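Local coordinates for HcgB (Methanococcus maripaludis, PDB 5D5P), which probably acts as the guanylyltransferase that attaches a GMP unit to the pyridinol precursor during biosynthesis of the [Fe]-hydrogenase FeGP cofactor, at residues A[37-43]-A[95-100]. Sequence-based numbering, arbitrary orientation.
Sequences AKNVTVA and ADLIIT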
loop_
_atom_site.group_PDB
_atom_site.type_symbol
_atom_site.label_atom_id
_atom_site.label_comp_id
_atom_site.label_asym_id
_atom_site.label_seq_id
_atom_site.Cartn_x
_atom_site.Cartn_y
_atom_site.Cartn_z
ATOM N N ALA A 37 -2.285 17.919 13.612
ATOM C CA ALA A 37 -0.836 17.781 13.607
ATOM C C ALA A 37 -0.149 19.142 13.724
ATOM O O ALA A 37 -0.514 20.086 13.007
ATOM C CB ALA A 37 -0.390 17.057 12.334
ATOM N N LYS A 38 0.837 19.237 14.617
ATOM C CA LYS A 38 1.561 20.491 14.818
ATOM C C LYS A 38 2.916 20.496 14.141
ATOM O O LYS A 38 3.460 21.561 13.849
ATOM C CB LYS A 38 1.698 20.808 16.305
ATOM C CG LYS A 38 0.340 20.858 16.965
ATOM C CD LYS A 38 -0.575 21.810 16.202
ATOM C CE LYS A 38 -1.951 21.933 16.851
ATOM N NZ LYS A 38 -2.780 22.956 16.161
ATOM N N ASN A 39 3.466 19.304 13.922
ATOM C CA ASN A 39 4.764 19.185 13.289
ATOM C C ASN A 39 4.675 18.038 12.306
ATOM O O ASN A 39 4.474 16.872 12.679
ATOM C CB ASN A 39 5.856 18.953 14.334
ATOM C CG ASN A 39 6.128 20.185 15.153
ATOM O OD1 ASN A 39 6.736 21.139 14.674
ATOM N ND2 ASN A 39 5.676 20.179 16.399
ATOM N N VAL A 40 4.840 18.379 11.034
ATOM C CA VAL A 40 4.694 17.403 9.966
ATOM C C VAL A 40 6.023 17.224 9.289
ATOM O O VAL A 40 6.641 18.206 8.910
ATOM C CB VAL A 40 3.643 17.868 8.934
ATOM C CG1 VAL A 40 3.544 16.884 7.780
ATOM C CG2 VAL A 40 2.267 18.046 9.597
ATOM N N THR A 41 6.459 15.977 9.121
ATOM C CA THR A 41 7.698 15.698 8.409
ATOM C C THR A 41 7.387 15.026 7.097
ATOM O O THR A 41 6.600 14.088 7.048
ATOM C CB THR A 41 8.654 14.808 9.246
ATOM O OG1 THR A 41 9.195 15.571 10.330
ATOM C CG2 THR A 41 9.831 14.306 8.396
ATOM N N VAL A 42 7.983 15.529 6.021
ATOM C CA VAL A 42 7.862 14.888 4.726
ATOM C C VAL A 42 9.172 14.147 4.475
ATOM O O VAL A 42 10.250 14.725 4.520
ATOM C CB VAL A 42 7.578 15.892 3.598
ATOM C CG1 VAL A 42 7.288 15.153 2.335
ATOM C CG2 VAL A 42 6.394 16.807 3.993
ATOM N N ALA A 43 9.059 12.849 4.257
ATOM C CA ALA A 43 10.217 11.971 4.179
ATOM C C ALA A 43 10.807 12.024 2.785
ATOM O O ALA A 43 10.767 11.054 2.053
ATOM C CB ALA A 43 9.822 10.518 4.556
ATOM N N ALA A 95 7.988 14.256 14.978
ATOM C CA ALA A 95 6.877 14.660 14.107
ATOM C C ALA A 95 5.570 14.043 14.593
ATOM O O ALA A 95 5.573 12.913 15.087
ATOM C CB ALA A 95 7.158 14.244 12.659
ATOM N N ASP A 96 4.468 14.787 14.454
ATOM C CA ASP A 96 3.107 14.319 14.765
ATOM C C ASP A 96 2.509 13.557 13.595
ATOM O O ASP A 96 1.581 12.748 13.742
ATOM C CB ASP A 96 2.160 15.489 15.051
ATOM C CG ASP A 96 2.585 16.306 16.223
ATOM O OD1 ASP A 96 3.128 15.718 17.183
ATOM O OD2 ASP A 96 2.353 17.532 16.193
ATOM N N LEU A 97 3.019 13.868 12.418
ATOM C CA LEU A 97 2.476 13.313 11.183
ATOM C C LEU A 97 3.632 13.163 10.206
ATOM O O LEU A 97 4.471 14.055 10.115
ATOM C CB LEU A 97 1.384 14.241 10.616
ATOM C CG LEU A 97 0.376 13.607 9.653
ATOM C CD1 LEU A 97 -0.581 12.641 10.393
ATOM C CD2 LEU A 97 -0.383 14.688 8.877
ATOM N N ILE A 98 3.682 12.033 9.514
ATOM C CA ILE A 98 4.745 11.761 8.552
ATOM C C ILE A 98 4.109 11.468 7.195
ATOM O O ILE A 98 3.206 10.647 7.088
ATOM C CB ILE A 98 5.615 10.554 8.967
ATOM C CG1 ILE A 98 6.463 10.893 10.191
ATOM C CG2 ILE A 98 6.564 10.134 7.814
ATOM C CD1 ILE A 98 5.687 10.877 11.514
ATOM N N ILE A 99 4.580 12.159 6.164
ATOM C CA ILE A 99 4.143 11.832 4.814
ATOM C C ILE A 99 5.317 11.260 4.075
ATOM O O ILE A 99 6.386 11.871 4.046
ATOM C CB ILE A 99 3.587 13.055 4.066
ATOM C CG1 ILE A 99 2.413 13.609 4.866
ATOM C CG2 ILE A 99 3.172 12.618 2.630
ATOM C CD1 ILE A 99 1.982 14.913 4.409
ATOM N N THR A 100 5.151 10.048 3.568
ATOM C CA THR A 100 6.261 9.363 2.915
ATOM C C THR A 100 5.855 8.853 1.560
ATOM O O THR A 100 4.693 8.545 1.326
ATOM C CB THR A 100 6.760 8.171 3.784
ATOM O OG1 THR A 100 7.823 7.508 3.105
ATOM C CG2 THR A 100 5.623 7.162 4.037
HETATM O O HOH W 1 5.705 17.142 17.609
#
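Asp96 OD2 accepts two backbone N-H groups just ahead of the parallel pairing, from Lys38 N at 2.8 Å and from Asn39 N at 3.1 Å. The first donor uses the anti lone pair of the oxygen, whereas the second approaches from above the carboxylate plane, 46° out of it. With CG anti to its own carbonyl carbon (chi1 -61°), Asp96 swings the carboxylate across to the backbone of Lys38 and Asn39. Its other oxygen, OD1, accepts a hydrogen bond from a water that in turn accepts one from Asn39 ND2, while Asn39 OD1 is hydrogen-bonded to Asn64 ND2. The backbone answers in the reverse direction: Asn39 O receives Asp96 N at 2.7 Å and, weakly, Leu97 N.

Beyond this junction the strands run parallel. Thr41 N donates to Leu97 O, Thr41 O accepts from Ile99 N at 2.9 Å, and Ala43 N reaches Ile99 O, all three bonds being nearly straight. On one face of the sheet Val40 CG2 lies 4.0 Å from Leu97 CB, the two side chains side by side and pointing the same way; Val42 and Ile99 pack there on helix 47-57. At the edge of the pairing Ala37 CB touches Leu97 CB at 3.7 Å. On the other face Thr41 OG1 lies 3.4 Å from Ala95 CB, and Thr41, Ile98 and Thr100 meet helix 81-92.

The contact thus joins two inner strands of a mixed sheet covered by helices on both faces, in a member of the Maf clan. A carboxylate held by two main-chain N-H groups ties the loop before one strand to the backbone leading into the other, and these donors would probably favour its ionised form.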